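Local coordinates for protein-L-isoaspartate O-methyltransferase beta-aspartate methyltransferase (Plasmodium falciparum, PDB 2PBF), which probably repairs damaged proteins by methylating L-isoaspartyl residues with S-adenosyl-L-methionine as the methyl donor, at residues K13-N18 and I46-T51; N18-G23 and D29-M34; V37-Y42 and S62-H67. One frame throughout, in Å; residues are numbered along the deposited sequence.

Contact 1: residues K13-N18 and I46-T51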
loop_
_atom_site.group_PDB
_atom_site.type_symbol
_atom_site.label_atom_id
_atom_site.label_comp_id
_atom_site.label_asym_id
_atom_site.label_seq_id
_atom_site.Cartn_x
_atom_site.Cartn_y
_atom_site.Cartn_z
ATOM N N LYS A 13 13.986 9.045 10.934
ATOM C CA LYS A 13 15.167 8.305 10.517
ATOM C C LYS A 13 15.612 7.273 11.582
ATOM O O LYS A 13 16.069 6.172 11.261
ATOM C CB LYS A 13 16.290 9.306 10.190
ATOM C CG LYS A 13 17.616 8.659 9.847
ATOM C CD LYS A 13 18.665 9.681 9.440
ATOM C CE LYS A 13 19.957 8.961 9.015
ATOM N NZ LYS A 13 20.482 7.980 10.062
ATOM N N SER A 14 15.486 7.653 12.853
ATOM C CA SER A 14 15.809 6.771 13.945
ATOM C C SER A 14 14.810 5.617 14.039
ATOM O O SER A 14 15.180 4.496 14.381
ATOM C CB SER A 14 15.895 7.554 15.248
ATOM O OG SER A 14 17.053 8.388 15.284
ATOM N N LEU A 15 13.557 5.877 13.688
ATOM C CA LEU A 15 12.578 4.792 13.541
ATOM C C LEU A 15 13.063 3.746 12.540
ATOM O O LEU A 15 13.010 2.560 12.806
ATOM C CB LEU A 15 11.191 5.347 13.129
ATOM C CG LEU A 15 10.122 4.328 12.678
ATOM C CD1 LEU A 15 9.865 3.186 13.708
ATOM C CD2 LEU A 15 8.858 5.057 12.338
ATOM N N LEU A 16 13.547 4.208 11.395
ATOM C CA LEU A 16 13.968 3.338 10.308
ATOM C C LEU A 16 15.222 2.533 10.642
ATOM O O LEU A 16 15.349 1.353 10.286
ATOM C CB LEU A 16 14.150 4.167 9.022
ATOM C CG LEU A 16 12.880 4.815 8.431
ATOM C CD1 LEU A 16 13.207 5.351 7.055
ATOM C CD2 LEU A 16 11.720 3.837 8.313
ATOM N N GLU A 17 16.117 3.186 11.365
ATOM C CA GLU A 17 17.288 2.548 11.953
ATOM C C GLU A 17 16.934 1.481 12.985
ATOM O O GLU A 17 17.630 0.486 13.074
ATOM C CB GLU A 17 18.197 3.618 12.569
ATOM C CG GLU A 17 18.967 4.419 11.539
ATOM C CD GLU A 17 19.940 3.551 10.736
ATOM O OE1 GLU A 17 20.542 4.075 9.763
ATOM O OE2 GLU A 17 20.113 2.352 11.088
ATOM N N ASN A 18 15.861 1.692 13.756
ATOM C CA ASN A 18 15.365 0.697 14.726
ATOM C C ASN A 18 14.821 -0.560 14.046
ATOM O O ASN A 18 15.139 -1.677 14.459
ATOM C CB ASN A 18 14.329 1.311 15.697
ATOM C CG ASN A 18 13.514 0.248 16.466
ATOM O OD1 ASN A 18 12.377 -0.078 16.091
ATOM N ND2 ASN A 18 14.093 -0.288 17.532
ATOM N N ILE A 46 1.845 9.914 18.271
ATOM C CA ILE A 46 3.036 9.041 18.361
ATOM C C ILE A 46 3.476 8.517 16.988
ATOM O O ILE A 46 3.489 7.306 16.742
ATOM C CB ILE A 46 2.827 7.885 19.368
ATOM C CG1 ILE A 46 1.531 7.117 19.034
ATOM C CG2 ILE A 46 2.849 8.416 20.812
ATOM C CD1 ILE A 46 1.468 5.723 19.597
ATOM N N PRO A 47 3.829 9.436 16.079
ATOM C CA PRO A 47 4.098 9.010 14.709
ATOM C C PRO A 47 5.283 8.043 14.501
ATOM O O PRO A 47 5.362 7.429 13.457
ATOM C CB PRO A 47 4.358 10.334 13.993
ATOM C CG PRO A 47 4.888 11.238 15.112
ATOM C CD PRO A 47 4.008 10.895 16.245
ATOM N N TYR A 48 6.192 7.905 15.460
ATOM C CA TYR A 48 7.391 7.071 15.228
ATOM C C TYR A 48 7.484 5.810 16.061
ATOM O O TYR A 48 8.482 5.094 16.032
ATOM C CB TYR A 48 8.647 7.918 15.392
ATOM C CG TYR A 48 8.581 9.156 14.534
ATOM C CD1 TYR A 48 8.487 9.051 13.138
ATOM C CD2 TYR A 48 8.609 10.425 15.111
ATOM C CE1 TYR A 48 8.418 10.176 12.333
ATOM C CE2 TYR A 48 8.556 11.583 14.304
ATOM C CZ TYR A 48 8.465 11.444 12.921
ATOM O OH TYR A 48 8.405 12.564 12.126
ATOM N N ILE A 49 6.431 5.520 16.793
ATOM C CA ILE A 49 6.392 4.291 17.546
ATOM C C ILE A 49 5.942 3.165 16.628
ATOM O O ILE A 49 5.044 3.334 15.798
ATOM C CB ILE A 49 5.559 4.457 18.827
ATOM C CG1 ILE A 49 6.290 5.480 19.736
ATOM C CG2 ILE A 49 5.359 3.119 19.526
ATOM C CD1 ILE A 49 5.836 5.443 21.119
ATOM N N ASP A 50 6.593 2.020 16.762
ATOM C CA ASP A 50 6.286 0.883 15.913
ATOM C C ASP A 50 5.030 0.134 16.362
ATOM O O ASP A 50 5.099 -0.921 16.987
ATOM C CB ASP A 50 7.464 -0.056 15.786
ATOM C CG ASP A 50 7.201 -1.157 14.775
ATOM O OD1 ASP A 50 6.610 -0.861 13.712
ATOM O OD2 ASP A 50 7.570 -2.314 15.048
ATOM N N THR A 51 3.885 0.694 15.988
ATOM C CA THR A 51 2.575 0.213 16.378
ATOM C C THR A 51 1.580 0.873 15.419
ATOM O O THR A 51 1.916 1.912 14.837
ATOM C CB THR A 51 2.247 0.613 17.843
ATOM O OG1 THR A 51 1.012 0.000 18.229
ATOM C CG2 THR A 51 2.109 2.112 17.996
#
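Segment 13-18 of helix 12-21 and the loop segment 46-51 come closest at Leu15 and Tyr48, whose CA atoms are 5.9 Å apart. Leu15 carries the contact from the helix side. Its CG lies anti to the backbone N (chi1 169°), and the branched end extends to the loop backbone. CD1 is the leading atom and sits 3.3 Å from Tyr48 O. CD2 packs beside the same residue, 3.8 Å from Tyr48 CA. It also meets the ring at its edge, near the ring plane, with CD2 4.1 Å from Tyr48 CD1. No hydrogen bond joins the two segments, and the touch is apolar carbon against a peptide group and a ring rim.

The loop owes its shape to a type I beta turn from Ile46 to Ile49. It is closed by a weak bond from Ile49 N to Ile46 O, 3.4 Å long. Pro47 and Tyr48 fill the two central positions. The proline leans on the tyrosine: Pro47 CG stands 3.7 Å above one face of the Tyr48 ring, offset toward the rim. An inverse gamma turn centred on Asp50 follows.

This loop leads from the N-terminal helices to strand 53-56, so the contact ties helix 12-21 to the chain entering the small antiparallel sheet. It lies at the margin of the methyltransferase fold. Leu15 is buried; Arg39 and Pro64 also pack on it.

The polar ends find partners elsewhere. Tyr48 OH is hydrogen-bonded to Asp38 OD1. Asp50 directs its CB toward the helix, but its OD2 forms a salt bridge with Arg22 NH2 and a hydrogen bond with His65 ND1.

Contact 2: residues N18-G23 and D29-M34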
loop_
_atom_site.group_PDB
_atom_site.type_symbol
_atom_site.label_atom_id
_atom_site.label_comp_id
_atom_site.label_asym_id
_atom_site.label_seq_id
_atom_site.Cartn_x
_atom_site.Cartn_y
_atom_site.Cartn_z
ATOM N N ASN A 18 15.861 1.692 13.756
ATOM C CA ASN A 18 15.365 0.697 14.726
ATOM C C ASN A 18 14.821 -0.560 14.046
ATOM O O ASN A 18 15.139 -1.677 14.459
ATOM C CB ASN A 18 14.329 1.311 15.697
ATOM C CG ASN A 18 13.514 0.248 16.466
ATOM O OD1 ASN A 18 12.377 -0.078 16.091
ATOM N ND2 ASN A 18 14.093 -0.288 17.532
ATOM N N LEU A 19 14.029 -0.377 12.989
ATOM C CA LEU A 19 13.568 -1.487 12.141
ATOM C C LEU A 19 14.713 -2.271 11.481
ATOM O O LEU A 19 14.649 -3.497 11.382
ATOM C CB LEU A 19 12.573 -0.987 11.076
ATOM C CG LEU A 19 11.304 -0.267 11.563
ATOM C CD1 LEU A 19 10.315 0.012 10.417
ATOM C CD2 LEU A 19 10.634 -1.051 12.681
ATOM N N LYS A 20 15.754 -1.570 11.033
ATOM C CA LYS A 20 16.949 -2.228 10.512
ATOM C C LYS A 20 17.654 -3.079 11.559
ATOM O O LYS A 20 17.920 -4.249 11.300
ATOM C CB LYS A 20 17.921 -1.224 9.917
ATOM C CG LYS A 20 17.915 -1.204 8.400
ATOM C CD LYS A 20 18.645 0.025 7.853
ATOM C CE LYS A 20 20.155 -0.134 7.909
ATOM N NZ LYS A 20 20.850 1.134 7.549
ATOM N N ARG A 21 17.943 -2.497 12.731
ATOM C CA ARG A 21 18.521 -3.237 13.867
ATOM C C ARG A 21 17.702 -4.479 14.217
ATOM O O ARG A 21 18.244 -5.551 14.545
ATOM C CB ARG A 21 18.704 -2.328 15.091
ATOM C CG ARG A 21 19.802 -1.255 14.915
ATOM C CD ARG A 21 20.219 -0.597 16.250
ATOM N NE ARG A 21 19.082 -0.297 17.131
ATOM C CZ ARG A 21 18.496 0.897 17.235
ATOM N NH1 ARG A 21 18.939 1.932 16.524
ATOM N NH2 ARG A 21 17.461 1.058 18.059
ATOM N N ARG A 22 16.392 -4.357 14.107
ATOM C CA ARG A 22 15.524 -5.471 14.421
ATOM C C ARG A 22 15.366 -6.403 13.231
ATOM O O ARG A 22 14.710 -7.443 13.333
ATOM C CB ARG A 22 14.173 -4.959 14.920
ATOM C CG ARG A 22 14.254 -4.279 16.270
ATOM C CD ARG A 22 12.915 -4.319 16.964
ATOM N NE ARG A 22 11.979 -3.332 16.431
ATOM C CZ ARG A 22 10.666 -3.526 16.283
ATOM N NH1 ARG A 22 10.105 -4.677 16.588
ATOM N NH2 ARG A 22 9.921 -2.559 15.794
ATOM N N GLY A 23 15.985 -6.042 12.109
ATOM C CA GLY A 23 15.962 -6.870 10.909
ATOM C C GLY A 23 14.628 -6.868 10.175
ATOM O O GLY A 23 14.366 -7.767 9.392
ATOM N N ASP A 29 16.636 -0.278 -0.618
ATOM C CA ASP A 29 15.573 0.362 -1.390
ATOM C C ASP A 29 14.314 0.539 -0.545
ATOM O O ASP A 29 13.582 1.504 -0.714
ATOM C CB ASP A 29 15.223 -0.475 -2.633
ATOM C CG ASP A 29 16.187 -0.253 -3.809
ATOM O OD1 ASP A 29 16.668 0.891 -4.024
ATOM O OD2 ASP A 29 16.444 -1.237 -4.542
ATOM N N VAL A 30 14.054 -0.407 0.346
ATOM C CA VAL A 30 12.974 -0.264 1.325
ATOM C C VAL A 30 13.326 0.904 2.229
ATOM O O VAL A 30 12.508 1.790 2.428
ATOM C CB VAL A 30 12.752 -1.556 2.143
ATOM C CG1 VAL A 30 11.791 -1.320 3.327
ATOM C CG2 VAL A 30 12.226 -2.658 1.246
ATOM N N TYR A 31 14.572 0.931 2.705
ATOM C CA TYR A 31 15.046 1.987 3.596
ATOM C C TYR A 31 14.964 3.338 2.928
ATOM O O TYR A 31 14.310 4.230 3.466
ATOM C CB TYR A 31 16.483 1.728 4.106
ATOM C CG TYR A 31 17.028 2.859 4.976
ATOM C CD1 TYR A 31 16.934 2.804 6.364
ATOM C CD2 TYR A 31 17.590 4.004 4.400
ATOM C CE1 TYR A 31 17.415 3.852 7.160
ATOM C CE2 TYR A 31 18.076 5.052 5.182
ATOM C CZ TYR A 31 17.977 4.970 6.560
ATOM O OH TYR A 31 18.456 6.005 7.337
ATOM N N ASN A 32 15.612 3.492 1.763
ATOM C CA ASN A 32 15.658 4.796 1.076
ATOM C C ASN A 32 14.279 5.323 0.710
ATOM O O ASN A 32 14.024 6.515 0.803
ATOM C CB ASN A 32 16.586 4.788 -0.157
ATOM C CG ASN A 32 18.022 4.361 0.177
ATOM O OD1 ASN A 32 18.582 4.748 1.211
ATOM N ND2 ASN A 32 18.619 3.568 -0.705
ATOM N N THR A 33 13.384 4.428 0.306
ATOM C CA THR A 33 11.997 4.816 0.006
ATOM C C THR A 33 11.294 5.362 1.244
ATOM O O THR A 33 10.784 6.471 1.232
ATOM C CB THR A 33 11.192 3.625 -0.584
ATOM O OG1 THR A 33 11.899 3.077 -1.710
ATOM C CG2 THR A 33 9.789 4.079 -1.001
ATOM N N MET A 34 11.260 4.567 2.311
ATOM C CA MET A 34 10.649 4.998 3.562
ATOM C C MET A 34 11.307 6.255 4.144
ATOM O O MET A 34 10.621 7.119 4.687
ATOM C CB MET A 34 10.636 3.863 4.576
ATOM C CG MET A 34 9.719 2.695 4.161
ATOM S SD MET A 34 9.518 1.416 5.405
ATOM C CE MET A 34 8.522 2.166 6.706
#
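Lys20 NZ has two attractive neighbours: the ring of Tyr31 across the contact and, in a long and weak ion pair, Glu17 OE1 on its own helix. The motif is a pair of consecutive helices near the N-terminus, 12-21 and 28-35, joined by a short loop and touching here at the surface. NZ lies over the face of the Tyr31 ring, 4.7 Å from the centroid and 24° off the ring normal. This is a cation-pi contact. The lysine chain crosses the tyrosine side chain at about a right angle and is bent at chi3 (78°), which turns its amino end over the ring. Its methylene part makes the closest approach, with Lys20 CD 3.6 Å from Tyr31 CD1. The same carbon is 4.1 Å from Tyr31 CE1.

Lys13 and Glu17 of helix 12-21 also come up to the hydroxyl end of the tyrosine, and Leu16 packs along the ring. Asn32 OD1 lies at the ring edge, in its plane. The backbones stay well apart, as the nearest CA atoms, those of Lys20 and Tyr31, are 8.3 Å from each other. Leu19 and Met34 point their CB atoms toward the opposite segment, on the buried side of the pair. There Leu19 packs on Pro64, and Met34 on Ala68 and Leu71 of helix 64-74.

Helix 12-21 ends in a Schellman motif. Gly23 takes positive phi, and Gly23 N bonds to Lys20 O at 2.8 Å. The residue before it, Arg22, turns its side chain back along the helix to Asn18, one turn earlier. Arg22 NE gives a 3.3 Å hydrogen bond to Asn18 OD1. The acceptor lies close to the guanidinium plane, while NE stands 37° out of the amide plane of Asn18.

Contact 3: residues V37-Y42 and S62-H67. With SAH (S-adenosyl-L-homocysteine), chain C.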
loop_
_atom_site.group_PDB
_atom_site.type_symbol
_atom_site.label_atom_id
_atom_site.label_comp_id
_atom_site.label_asym_id
_atom_site.label_seq_id
_atom_site.Cartn_x
_atom_site.Cartn_y
_atom_site.Cartn_z
ATOM N N VAL A 37 9.756 9.272 2.949
ATOM C CA VAL A 37 8.375 9.487 3.375
ATOM C C VAL A 37 8.252 9.498 4.924
ATOM O O VAL A 37 8.135 8.446 5.563
ATOM C CB VAL A 37 7.390 8.424 2.732
ATOM C CG1 VAL A 37 5.961 8.826 2.976
ATOM C CG2 VAL A 37 7.633 8.281 1.223
ATOM N N ASP A 38 8.283 10.694 5.508
ATOM C CA ASP A 38 8.227 10.879 6.942
ATOM C C ASP A 38 6.838 10.544 7.503
ATOM O O ASP A 38 5.840 11.204 7.165
ATOM C CB ASP A 38 8.616 12.332 7.295
ATOM C CG ASP A 38 8.733 12.579 8.809
ATOM O OD1 ASP A 38 8.092 11.877 9.612
ATOM O OD2 ASP A 38 9.475 13.517 9.196
ATOM N N ARG A 39 6.797 9.543 8.386
ATOM C CA ARG A 39 5.551 9.029 8.982
ATOM C C ARG A 39 4.743 10.089 9.726
ATOM O O ARG A 39 3.504 10.068 9.690
ATOM C CB ARG A 39 5.860 7.837 9.900
ATOM C CG ARG A 39 4.656 7.006 10.346
ATOM C CD ARG A 39 5.086 5.830 11.252
ATOM N NE ARG A 39 3.973 5.277 12.030
ATOM C CZ ARG A 39 3.080 4.388 11.565
ATOM N NH1 ARG A 39 3.186 3.926 10.331
ATOM N NH2 ARG A 39 2.092 3.954 12.339
ATOM N N GLY A 40 5.447 11.025 10.370
ATOM C CA GLY A 40 4.829 12.174 11.058
ATOM C C GLY A 40 4.022 13.127 10.190
ATOM O O GLY A 40 3.211 13.918 10.690
ATOM N N LYS A 41 4.222 13.051 8.881
ATOM C CA LYS A 41 3.400 13.823 7.940
ATOM C C LYS A 41 2.103 13.069 7.590
ATOM O O LYS A 41 1.225 13.601 6.904
ATOM C CB LYS A 41 4.210 14.159 6.675
ATOM C CG LYS A 41 5.525 14.859 6.964
ATOM C CD LYS A 41 5.365 16.370 6.942
ATOM C CE LYS A 41 6.697 17.057 6.660
ATOM N NZ LYS A 41 6.522 18.417 6.048
ATOM N N TYR A 42 1.999 11.834 8.084
ATOM C CA TYR A 42 0.893 10.918 7.767
ATOM C C TYR A 42 0.028 10.511 8.965
ATOM O O TYR A 42 -1.112 10.029 8.811
ATOM C CB TYR A 42 1.416 9.705 6.973
ATOM C CG TYR A 42 1.822 10.176 5.607
ATOM C CD1 TYR A 42 0.920 10.146 4.538
ATOM C CD2 TYR A 42 3.073 10.742 5.401
ATOM C CE1 TYR A 42 1.284 10.642 3.278
ATOM C CE2 TYR A 42 3.441 11.248 4.166
ATOM C CZ TYR A 42 2.550 11.190 3.113
ATOM O OH TYR A 42 2.946 11.676 1.900
ATOM N N SER A 62 -1.126 1.603 9.506
ATOM C CA SER A 62 -0.425 0.389 9.935
ATOM C C SER A 62 0.879 0.670 10.715
ATOM O O SER A 62 1.458 1.763 10.631
ATOM C CB SER A 62 -0.172 -0.536 8.748
ATOM O OG SER A 62 -1.387 -0.801 8.053
ATOM N N ALA A 63 1.296 -0.318 11.512
ATOM C CA ALA A 63 2.581 -0.257 12.166
ATOM C C ALA A 63 3.653 -0.118 11.095
ATOM O O ALA A 63 3.537 -0.705 10.015
ATOM C CB ALA A 63 2.818 -1.474 13.006
ATOM N N PRO A 64 4.667 0.716 11.367
ATOM C CA PRO A 64 5.786 0.809 10.454
ATOM C C PRO A 64 6.353 -0.556 9.980
ATOM O O PRO A 64 6.727 -0.655 8.826
ATOM C CB PRO A 64 6.820 1.605 11.245
ATOM C CG PRO A 64 6.019 2.458 12.178
ATOM C CD PRO A 64 4.791 1.650 12.505
ATOM N N HIS A 65 6.364 -1.589 10.824
ATOM C CA HIS A 65 6.931 -2.883 10.406
ATOM C C HIS A 65 6.059 -3.521 9.327
ATOM O O HIS A 65 6.568 -4.232 8.465
ATOM C CB HIS A 65 7.191 -3.840 11.587
ATOM C CG HIS A 65 5.958 -4.252 12.322
ATOM N ND1 HIS A 65 5.725 -3.896 13.631
ATOM C CD2 HIS A 65 4.861 -4.929 11.915
ATOM C CE1 HIS A 65 4.551 -4.366 14.007
ATOM N NE2 HIS A 65 4.007 -4.997 12.983
ATOM N N MET A 66 4.760 -3.220 9.352
ATOM C CA MET A 66 3.852 -3.749 8.356
ATOM C C MET A 66 4.003 -3.058 7.028
ATOM O O MET A 66 3.948 -3.743 6.002
ATOM C CB MET A 66 2.389 -3.719 8.802
ATOM C CG MET A 66 1.965 -4.908 9.662
ATOM S SD MET A 66 2.634 -6.561 9.189
ATOM C CE MET A 66 2.207 -6.678 7.448
ATOM N N HIS A 67 4.207 -1.726 7.046
ATOM C CA HIS A 67 4.549 -0.998 5.828
ATOM C C HIS A 67 5.881 -1.526 5.291
ATOM O O HIS A 67 6.027 -1.767 4.074
ATOM C CB HIS A 67 4.685 0.520 6.050
ATOM C CG HIS A 67 3.401 1.240 6.363
ATOM N ND1 HIS A 67 3.364 2.329 7.206
ATOM C CD2 HIS A 67 2.124 1.052 5.932
ATOM C CE1 HIS A 67 2.119 2.771 7.303
ATOM N NE2 HIS A 67 1.347 2.021 6.527
HETATM N N SAH C . -2.181 1.267 4.023
HETATM C CA SAH C . -3.069 1.924 5.016
HETATM C CB SAH C . -3.890 0.871 5.715
HETATM C CG SAH C . -5.097 1.540 6.360
HETATM S SD SAH C . -6.141 0.348 7.202
HETATM C C SAH C . -2.314 2.789 6.031
HETATM O O SAH C . -1.293 2.339 6.556
HETATM O OXT SAH C . -2.713 3.944 6.329
HETATM C "C5'" SAH C . -6.958 -0.312 5.728
HETATM C "C4'" SAH C . -7.815 0.677 4.936
HETATM O "O4'" SAH C . -8.595 -0.080 4.053
HETATM C "C3'" SAH C . -8.791 1.538 5.727
HETATM O "O3'" SAH C . -8.492 2.905 5.496
HETATM C "C2'" SAH C . -10.164 1.150 5.199
HETATM O "O2'" SAH C . -11.042 2.251 5.124
HETATM C "C1'" SAH C . -9.814 0.611 3.827
HETATM N N9 SAH C . -10.765 -0.368 3.255
HETATM C C8 SAH C . -11.432 -1.343 3.939
HETATM N N7 SAH C . -12.158 -2.057 3.049
HETATM C C5 SAH C . -11.989 -1.543 1.810
HETATM C C6 SAH C . -12.521 -1.873 0.558
HETATM N N6 SAH C . -13.381 -2.869 0.386
HETATM N N1 SAH C . -12.124 -1.166 -0.547
HETATM C C2 SAH C . -11.234 -0.117 -0.412
HETATM N N3 SAH C . -10.740 0.196 0.830
HETATM C C4 SAH C . -11.104 -0.496 1.930
HETATM O O HOH W 1 5.150 4.013 8.347
#
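This contact belongs to the S-adenosyl-L-homocysteine site, at the turn from strand 59-61 into helix 64-74. Ser62 and His67 bind one carboxylate oxygen of the ligand. Ser62 N reaches SAH O at 3.0 Å and nearly straight. His67 NE2 donates to SAH O at 2.7 Å, and this oxygen lies at the edge of the imidazole, near its plane.

Arg39, from the short 3-10 segment 39-41, backs up this pair. Its chain is extended from CG to NE, with CG anti to the backbone N (chi1 -167°), which carries the guanidinium across to the turn. The group grips a single oxygen end-on. Arg39 NH1 and Arg39 NH2 each lie 2.8 Å from Ser62 O, and both bonds are bent. NH1 comes nearly in line with the C=O bond, whereas NH2 stands above the carbonyl plane. Pro64 packs flat against the group: Pro64 CD lies 3.3 Å above the centre of one guanidinium face.

A water links the arginine to the histidine. It accepts from Arg39 NH1 at 2.8 Å and is 2.7 Å from His67 ND1. The guanidinium and imidazole planes are 52° apart. Tyr93 stacks on the His67 ring.

Arg39 is thus a second-shell residue. It holds the carbonyl of Ser62 directly and the ND1 side of His67 through water, while Ser62 N and His67 NE2 bond the ligand. Its positive charge probably also favours the bound carboxylate.

All three contacts lie on the same side of the chain's centre, around the N-terminal helices. Contact 3 is buried, contact 1 partly buried, and contact 2 lies at the surface. Contacts 1 and 2 share helix 12-21 and Asn18. Contacts 2 and 3 meet through apolar packing, where Met34 CE lies near His67 CB. Two probable hydrogen bonds, Tyr48 OH with Asp38 OD1 and Asp50 OD2 with His65 ND1, join the loop of contact 1 to both segments of contact 3. Chemistry follows position. Contact 1 sets an apolar side chain against a peptide group and a ring edge, contact 2 sets a charge over a ring, and contact 3 alone is built on hydrogen bonds and touches the ligand.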